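Local atomic coordinates of pyroglutatmate porin OpdO (Pseudomonas aeruginosa, PDB entry 3SZV), a protein that forms a beta-barrel channel of the bacterial outer membrane that probably admits small carboxylates such as pyroglutamate. Residues Phe299-Arg311 against Ala346-Leu358. Residues are numbered along the deposited sequence; the frame is centred on the assembly and turned at random.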
ATOM      1  N   PHE A 299      -9.546  -4.050   4.606  1.00 13.53           N
ATOM      2  CA  PHE A 299      -8.705  -2.993   5.166  1.00 13.59           C
ATOM      3  C   PHE A 299      -9.079  -1.684   4.483  1.00 12.59           C
ATOM      4  O   PHE A 299      -8.965  -1.553   3.256  1.00 14.29           O
ATOM      5  CB  PHE A 299      -7.220  -3.327   4.945  1.00 12.10           C
ATOM      6  CG  PHE A 299      -6.275  -2.152   5.064  1.00 12.89           C
ATOM      7  CD1 PHE A 299      -6.153  -1.442   6.249  1.00 14.54           C
ATOM      8  CD2 PHE A 299      -5.459  -1.813   3.997  1.00 14.48           C
ATOM      9  CE1 PHE A 299      -5.249  -0.370   6.349  1.00 16.86           C
ATOM     10  CE2 PHE A 299      -4.557  -0.756   4.095  1.00 15.24           C
ATOM     11  CZ  PHE A 299      -4.455  -0.040   5.270  1.00 15.58           C
ATOM     12  N   ILE A 300      -9.541  -0.732   5.286  1.00 13.44           N
ATOM     13  CA  ILE A 300     -10.077   0.524   4.777  1.00 12.17           C
ATOM     14  C   ILE A 300      -9.417   1.728   5.465  1.00 15.58           C
ATOM     15  O   ILE A 300      -8.224   1.652   5.786  1.00 17.10           O
ATOM     16  CB  ILE A 300     -11.623   0.514   4.817  1.00 12.25           C
ATOM     17  CG1 ILE A 300     -12.161   0.261   6.229  1.00 14.16           C
ATOM     18  CG2 ILE A 300     -12.152  -0.539   3.854  1.00 14.90           C
ATOM     19  CD1 ILE A 300     -13.645   0.597   6.352  1.00 15.15           C
ATOM     20  N   GLN A 301     -10.134   2.836   5.667  1.00 13.81           N
ATOM     21  CA  GLN A 301      -9.447   4.066   6.060  1.00 15.42           C
ATOM     22  C   GLN A 301      -8.758   3.943   7.406  1.00 18.25           C
ATOM     23  O   GLN A 301      -7.592   4.326   7.561  1.00 19.55           O
ATOM     24  CB  GLN A 301     -10.398   5.266   6.058  1.00 14.40           C
ATOM     25  CG  GLN A 301      -9.722   6.578   6.428  1.00 16.22           C
ATOM     26  CD  GLN A 301     -10.625   7.785   6.211  1.00 15.47           C
ATOM     27  OE1 GLN A 301     -11.485   7.790   5.327  1.00 18.30           O
ATOM     28  NE2 GLN A 301     -10.435   8.820   7.023  1.00 17.72           N
ATOM     29  N   ILE A 302      -9.476   3.411   8.381  1.00 17.80           N
ATOM     30  CA  ILE A 302      -8.919   3.283   9.723  1.00 18.99           C
ATOM     31  C   ILE A 302      -8.583   1.830  10.048  1.00 20.25           C
ATOM     32  O   ILE A 302      -7.419   1.482  10.307  1.00 22.77           O
ATOM     33  CB  ILE A 302      -9.868   3.863  10.779  1.00 19.45           C
ATOM     34  CG1 ILE A 302     -10.107   5.356  10.505  1.00 24.86           C
ATOM     35  CG2 ILE A 302      -9.298   3.661  12.191  1.00 26.69           C
ATOM     36  CD1 ILE A 302     -11.094   6.017  11.438  1.00 32.17           C
ATOM     37  N   GLY A 303      -9.589   0.971  10.001  1.00 14.88           N
ATOM     38  CA  GLY A 303      -9.418  -0.393  10.467  1.00 15.58           C
ATOM     39  C   GLY A 303      -9.041  -1.429   9.430  1.00 13.71           C
ATOM     40  O   GLY A 303      -9.294  -1.265   8.225  1.00 13.41           O
ATOM     41  N   ASP A 304      -8.420  -2.505   9.899  1.00 12.37           N
ATOM     42  CA  ASP A 304      -8.047  -3.606   9.026  1.00 13.73           C
ATOM     43  C   ASP A 304      -9.008  -4.795   9.100  1.00 12.86           C
ATOM     44  O   ASP A 304      -8.943  -5.704   8.264  1.00 12.89           O
ATOM     45  CB  ASP A 304      -6.593  -4.057   9.261  1.00 14.09           C
ATOM     46  CG  ASP A 304      -6.343  -4.559  10.662  1.00 13.16           C
ATOM     47  OD1 ASP A 304      -7.316  -4.797  11.425  1.00 14.73           O
ATOM     48  OD2 ASP A 304      -5.149  -4.743  11.001  1.00 14.15           O
ATOM     49  N   PHE A 305      -9.907  -4.775  10.087  1.00 13.56           N
ATOM     50  CA  PHE A 305     -10.832  -5.879  10.320  1.00 14.40           C
ATOM     51  C   PHE A 305     -10.076  -7.200  10.434  1.00 12.73           C
ATOM     52  O   PHE A 305     -10.549  -8.265  10.046  1.00 14.37           O
ATOM     53  CB  PHE A 305     -11.972  -5.856   9.295  1.00 14.87           C
ATOM     54  CG  PHE A 305     -12.887  -4.683   9.501  1.00 13.99           C
ATOM     55  CD1 PHE A 305     -14.042  -4.808  10.267  1.00 15.10           C
ATOM     56  CD2 PHE A 305     -12.542  -3.425   9.017  1.00 13.90           C
ATOM     57  CE1 PHE A 305     -14.859  -3.710  10.514  1.00 16.59           C
ATOM     58  CE2 PHE A 305     -13.350  -2.329   9.255  1.00 14.74           C
ATOM     59  CZ  PHE A 305     -14.515  -2.471  10.002  1.00 16.35           C
ATOM     60  N   GLY A 306      -8.893  -7.095  11.035  1.00 12.78           N
ATOM     61  CA  GLY A 306      -7.987  -8.221  11.162  1.00 12.98           C
ATOM     62  C   GLY A 306      -7.822  -8.705  12.588  1.00 13.25           C
ATOM     63  O   GLY A 306      -6.849  -9.391  12.911  1.00 14.56           O
ATOM     64  N   ASN A 307      -8.772  -8.339  13.446  1.00 13.55           N
ATOM     65  CA  ASN A 307      -8.751  -8.787  14.837  1.00 14.49           C
ATOM     66  C   ASN A 307      -8.970 -10.290  14.985  1.00 14.29           C
ATOM     67  O   ASN A 307      -9.494 -10.950  14.084  1.00 15.13           O
ATOM     68  CB  ASN A 307      -9.792  -8.009  15.652  1.00 15.64           C
ATOM     69  CG  ASN A 307      -9.454  -6.541  15.746  1.00 16.42           C
ATOM     70  OD1 ASN A 307      -8.570  -6.151  16.517  1.00 20.93           O
ATOM     71  ND2 ASN A 307     -10.154  -5.715  14.972  1.00 17.17           N
ATOM     72  N   VAL A 308      -8.571 -10.822  16.129  1.00 15.90           N
ATOM     73  CA  VAL A 308      -8.758 -12.240  16.417  1.00 16.02           C
ATOM     74  C   VAL A 308     -10.196 -12.687  16.146  1.00 16.39           C
ATOM     75  O   VAL A 308     -11.153 -12.104  16.675  1.00 16.23           O
ATOM     76  CB  VAL A 308      -8.378 -12.560  17.886  1.00 14.46           C
ATOM     77  CG1 VAL A 308      -8.680 -14.012  18.218  1.00 17.35           C
ATOM     78  CG2 VAL A 308      -6.904 -12.236  18.124  1.00 18.12           C
ATOM     79  N   ASP A 309     -10.335 -13.717  15.306  1.00 16.58           N
ATOM     80  CA  ASP A 309     -11.626 -14.347  14.988  1.00 15.86           C
ATOM     81  C   ASP A 309     -12.601 -13.480  14.170  1.00 17.53           C
ATOM     82  O   ASP A 309     -13.744 -13.879  13.933  1.00 17.84           O
ATOM     83  CB  ASP A 309     -12.312 -14.869  16.263  1.00 17.44           C
ATOM     84  CG  ASP A 309     -11.611 -16.073  16.847  1.00 23.39           C
ATOM     85  OD1 ASP A 309     -10.940 -16.796  16.087  1.00 24.26           O
ATOM     86  OD2 ASP A 309     -11.747 -16.316  18.067  1.00 23.91           O
ATOM     87  N   GLU A 310     -12.154 -12.312  13.716  1.00 16.56           N
ATOM     88  CA  GLU A 310     -13.085 -11.361  13.115  1.00 16.27           C
ATOM     89  C   GLU A 310     -13.679 -11.820  11.786  1.00 16.96           C
ATOM     90  O   GLU A 310     -12.947 -12.190  10.861  1.00 16.68           O
ATOM     91  CB  GLU A 310     -12.432  -9.991  12.940  1.00 15.55           C
ATOM     92  CG  GLU A 310     -13.447  -8.914  12.594  1.00 15.04           C
ATOM     93  CD  GLU A 310     -12.958  -7.522  12.917  1.00 15.70           C
ATOM     94  OE1 GLU A 310     -11.736  -7.359  13.138  1.00 15.01           O
ATOM     95  OE2 GLU A 310     -13.815  -6.602  12.980  1.00 16.45           O
ATOM     96  N   ARG A 311     -15.004 -11.765  11.688  1.00 16.52           N
ATOM     97  CA  ARG A 311     -15.722 -12.002  10.435  1.00 16.50           C
ATOM     98  C   ARG A 311     -16.306 -10.674  10.007  1.00 15.90           C
ATOM     99  O   ARG A 311     -16.898  -9.969  10.826  1.00 18.44           O
ATOM    100  CB  ARG A 311     -16.837 -13.024  10.656  1.00 18.97           C
ATOM    101  CG  ARG A 311     -17.803 -13.166   9.488  1.00 33.38           C
ATOM    102  CD  ARG A 311     -18.907 -14.164   9.815  1.00 39.92           C
ATOM    103  NE  ARG A 311     -19.636 -13.780  11.023  1.00 49.44           N
ATOM    104  CZ  ARG A 311     -20.203 -14.643  11.858  1.00 53.06           C
ATOM    105  NH1 ARG A 311     -20.128 -15.947  11.621  1.00 71.63           N
ATOM    106  NH2 ARG A 311     -20.845 -14.206  12.933  1.00 63.95           N
ATOM    107  N   ALA A 346     -14.783 -14.813  25.201  1.00 26.71           N
ATOM    108  CA  ALA A 346     -16.010 -14.658  24.423  1.00 28.74           C
ATOM    109  C   ALA A 346     -15.696 -14.247  22.985  1.00 23.89           C
ATOM    110  O   ALA A 346     -14.563 -13.890  22.662  1.00 24.80           O
ATOM    111  CB  ALA A 346     -16.924 -13.629  25.060  1.00 32.49           C
ATOM    112  N   ASN A 347     -16.705 -14.301  22.124  1.00 24.27           N
ATOM    113  CA  ASN A 347     -16.547 -13.860  20.738  1.00 22.06           C
ATOM    114  C   ASN A 347     -17.669 -12.899  20.352  1.00 21.90           C
ATOM    115  O   ASN A 347     -18.236 -12.990  19.263  1.00 24.42           O
ATOM    116  CB  ASN A 347     -16.499 -15.059  19.792  1.00 23.58           C
ATOM    117  CG  ASN A 347     -15.141 -15.739  19.784  1.00 21.69           C
ATOM    118  OD1 ASN A 347     -14.874 -16.642  20.572  1.00 24.07           O
ATOM    119  ND2 ASN A 347     -14.266 -15.293  18.884  1.00 20.52           N
ATOM    120  N   ASP A 348     -17.981 -11.984  21.266  1.00 23.76           N
ATOM    121  CA  ASP A 348     -19.078 -11.041  21.067  1.00 24.89           C
ATOM    122  C   ASP A 348     -18.591  -9.643  20.725  1.00 23.01           C
ATOM    123  O   ASP A 348     -19.330  -8.672  20.851  1.00 25.46           O
ATOM    124  CB  ASP A 348     -20.006 -11.008  22.292  1.00 25.92           C
ATOM    125  CG  ASP A 348     -19.297 -10.559  23.568  1.00 32.72           C
ATOM    126  OD1 ASP A 348     -18.049 -10.497  23.580  1.00 28.13           O
ATOM    127  OD2 ASP A 348     -19.995 -10.282  24.573  1.00 31.99           O
ATOM    128  N   GLY A 349     -17.339  -9.547  20.285  1.00 22.18           N
ATOM    129  CA  GLY A 349     -16.800  -8.285  19.807  1.00 20.58           C
ATOM    130  C   GLY A 349     -17.368  -7.912  18.451  1.00 18.55           C
ATOM    131  O   GLY A 349     -17.458  -8.753  17.554  1.00 21.58           O
ATOM    132  N   LYS A 350     -17.768  -6.652  18.315  1.00 18.91           N
ATOM    133  CA  LYS A 350     -18.341  -6.160  17.064  1.00 18.59           C
ATOM    134  C   LYS A 350     -17.892  -4.737  16.803  1.00 17.71           C
ATOM    135  O   LYS A 350     -17.685  -3.955  17.727  1.00 20.99           O
ATOM    136  CB  LYS A 350     -19.870  -6.225  17.104  1.00 24.84           C
ATOM    137  CG  LYS A 350     -20.502  -5.306  18.120  1.00 39.56           C
ATOM    138  CD  LYS A 350     -22.007  -5.518  18.177  1.00 48.91           C
ATOM    139  CE  LYS A 350     -22.658  -4.592  19.192  1.00 43.61           C
ATOM    140  NZ  LYS A 350     -24.140  -4.749  19.196  1.00 54.93           N
ATOM    141  N   GLU A 351     -17.750  -4.408  15.524  1.00 18.50           N
ATOM    142  CA  GLU A 351     -17.361  -3.065  15.130  1.00 18.97           C
ATOM    143  C   GLU A 351     -17.885  -2.779  13.740  1.00 17.24           C
ATOM    144  O   GLU A 351     -18.105  -3.687  12.943  1.00 20.40           O
ATOM    145  CB  GLU A 351     -15.832  -2.915  15.133  1.00 19.04           C
ATOM    146  CG  GLU A 351     -15.111  -3.903  14.225  1.00 18.61           C
ATOM    147  CD  GLU A 351     -13.653  -3.550  14.012  1.00 21.52           C
ATOM    148  OE1 GLU A 351     -13.261  -2.406  14.328  1.00 24.33           O
ATOM    149  OE2 GLU A 351     -12.898  -4.412  13.507  1.00 18.15           O
ATOM    150  N   TRP A 352     -18.080  -1.503  13.443  1.00 19.09           N
ATOM    151  CA  TRP A 352     -18.337  -1.131  12.061  1.00 18.75           C
ATOM    152  C   TRP A 352     -17.603   0.149  11.722  1.00 19.26           C
ATOM    153  O   TRP A 352     -17.254   0.939  12.612  1.00 18.73           O
ATOM    154  CB  TRP A 352     -19.841  -1.016  11.769  1.00 18.29           C
ATOM    155  CG  TRP A 352     -20.594   0.030  12.546  1.00 18.86           C
ATOM    156  CD1 TRP A 352     -21.334  -0.173  13.682  1.00 22.58           C
ATOM    157  CD2 TRP A 352     -20.730   1.425  12.232  1.00 18.33           C
ATOM    158  NE1 TRP A 352     -21.902   1.004  14.098  1.00 25.14           N
ATOM    159  CE2 TRP A 352     -21.550   2.000  13.226  1.00 22.86           C
ATOM    160  CE3 TRP A 352     -20.237   2.245  11.209  1.00 17.96           C
ATOM    161  CZ2 TRP A 352     -21.886   3.355  13.230  1.00 22.90           C
ATOM    162  CZ3 TRP A 352     -20.572   3.590  11.218  1.00 19.66           C
ATOM    163  CH2 TRP A 352     -21.393   4.130  12.219  1.00 19.65           C
ATOM    164  N   GLU A 353     -17.351   0.335  10.433  1.00 16.74           N
ATOM    165  CA  GLU A 353     -16.685   1.537   9.953  1.00 17.98           C
ATOM    166  C   GLU A 353     -17.307   1.976   8.639  1.00 16.79           C
ATOM    167  O   GLU A 353     -17.548   1.156   7.755  1.00 17.56           O
ATOM    168  CB  GLU A 353     -15.182   1.288   9.777  1.00 16.29           C
ATOM    169  CG  GLU A 353     -14.437   2.493   9.204  1.00 16.53           C
ATOM    170  CD  GLU A 353     -12.926   2.300   9.115  1.00 16.68           C
ATOM    171  OE1 GLU A 353     -12.377   1.391   9.790  1.00 16.48           O
ATOM    172  OE2 GLU A 353     -12.280   3.057   8.352  1.00 16.28           O
ATOM    173  N   ARG A 354     -17.587   3.268   8.539  1.00 16.05           N
ATOM    174  CA  ARG A 354     -18.033   3.861   7.291  1.00 16.24           C
ATOM    175  C   ARG A 354     -16.975   4.840   6.808  1.00 17.15           C
ATOM    176  O   ARG A 354     -16.405   5.581   7.601  1.00 16.16           O
ATOM    177  CB  ARG A 354     -19.354   4.609   7.488  1.00 18.85           C
ATOM    178  CG  ARG A 354     -19.830   5.270   6.215  1.00 20.37           C
ATOM    179  CD  ARG A 354     -20.712   6.489   6.469  1.00 35.42           C
ATOM    180  NE  ARG A 354     -20.201   7.404   7.494  1.00 38.26           N
ATOM    181  CZ  ARG A 354     -19.121   8.179   7.376  1.00 62.61           C
ATOM    182  NH1 ARG A 354     -18.368   8.160   6.277  1.00 23.94           N
ATOM    183  NH2 ARG A 354     -18.779   8.977   8.382  1.00 35.71           N
ATOM    184  N   ASN A 355     -16.717   4.848   5.502  1.00 15.38           N
ATOM    185  CA  ASN A 355     -15.814   5.824   4.895  1.00 15.12           C
ATOM    186  C   ASN A 355     -16.510   6.507   3.739  1.00 15.25           C
ATOM    187  O   ASN A 355     -17.262   5.865   3.004  1.00 15.87           O
ATOM    188  CB  ASN A 355     -14.585   5.167   4.255  1.00 14.41           C
ATOM    189  CG  ASN A 355     -13.690   4.411   5.224  1.00 13.27           C
ATOM    190  OD1 ASN A 355     -12.813   3.675   4.769  1.00 13.96           O
ATOM    191  ND2 ASN A 355     -13.867   4.587   6.538  1.00 15.36           N
ATOM    192  N   THR A 356     -16.246   7.796   3.555  1.00 14.86           N
ATOM    193  CA  THR A 356     -16.714   8.507   2.365  1.00 15.76           C
ATOM    194  C   THR A 356     -15.595   9.389   1.854  1.00 17.48           C
ATOM    195  O   THR A 356     -15.017  10.159   2.619  1.00 19.76           O
ATOM    196  CB  THR A 356     -17.935   9.384   2.671  1.00 20.02           C
ATOM    197  OG1 THR A 356     -18.990   8.559   3.170  1.00 24.18           O
ATOM    198  CG2 THR A 356     -18.405  10.117   1.401  1.00 24.58           C
ATOM    199  N   ASP A 357     -15.280   9.265   0.563  1.00 16.84           N
ATOM    200  CA  ASP A 357     -14.247  10.078  -0.070  1.00 18.34           C
ATOM    201  C   ASP A 357     -14.884  10.936  -1.149  1.00 20.64           C
ATOM    202  O   ASP A 357     -15.583  10.420  -2.016  1.00 21.59           O
ATOM    203  CB  ASP A 357     -13.191   9.201  -0.748  1.00 17.79           C
ATOM    204  CG  ASP A 357     -12.243   8.529   0.232  1.00 24.27           C
ATOM    205  OD1 ASP A 357     -12.416   8.690   1.455  1.00 26.56           O
ATOM    206  OD2 ASP A 357     -11.326   7.824  -0.245  1.00 26.76           O
ATOM    207  N   LEU A 358     -14.626  12.240  -1.108  1.00 16.71           N
ATOM    208  CA  LEU A 358     -15.073  13.151  -2.150  1.00 17.45           C
ATOM    209  C   LEU A 358     -13.828  13.831  -2.674  1.00 18.26           C
ATOM    210  O   LEU A 358     -13.012  14.324  -1.898  1.00 20.88           O
ATOM    211  CB  LEU A 358     -16.003  14.213  -1.564  1.00 25.51           C
ATOM    212  CG  LEU A 358     -17.418  14.365  -2.120  1.00 61.23           C
ATOM    213  CD1 LEU A 358     -18.052  15.620  -1.543  1.00 32.56           C
ATOM    214  CD2 LEU A 358     -17.407  14.418  -3.637  1.00 34.68           C
TER
HETATM  215  O   HOH W   1     -11.719   6.425   2.916  1.00 18.44           O
HETATM  216  O   HOH W   2     -10.874  -2.984  12.219  1.00 17.57           O
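Glu-353 turns its CG away from its own backbone nitrogen (chi1 177°) and, extended beyond, reaches straight from its strand to the 299-311 loop and sets its carboxylate against the backbone of Ile-302 and Gly-303. Both oxygens use their syn lone pairs: OE2 takes the N-H of Ile-302 at 2.8 Å and OE1 that of Gly-303, also at 2.8 Å, a two-pronged grip that fixes the rotation of the carboxylate. The anti lone pair of OE2 goes to Asn-355 ND2, almost straight at 174°, so this second residue steadies the glutamate while its own OD1 accepts from Gln-301 N at 2.9 Å and from Arg-334. Ile-300 comes from the opposite direction, its CD1 3.3 Å from Glu-353 CD. The edge of the Phe-305 ring meets Glu-353 CB, which lies near the ring plane (CZ to CB 3.8 Å).

Further along, Glu-351 swings CG between its backbone N and carbonyl carbon (chi1 58°) and brings OE2 close to Phe-305 CD1 and to 2.4 Å from Glu-310 OE2; at that spacing one acid probably holds a proton. A water gives a hydrogen to Glu-351 OE2 and accepts one from Phe-305 N. The other oxygen of Glu-310, OE1, receives both N and ND2 of Asn-307, bracing the type II turn from Asn-307 to Glu-310. Within that turn, Asp-309 OD2 accepts from Asn-347 ND2 at 2.8 Å, on the anti side but tilted out of the carboxylate plane. At the far end a water links Gln-301 OE1 to Asp-357 OD1, while the side-chain NE2 of Gln-301 bonds to Glu-389.

The whole is a long loop between strands 271-281 and 311-320 folded against the barrel wall, consistent with the inward-folded loops that narrow the channel in OprD-family porins.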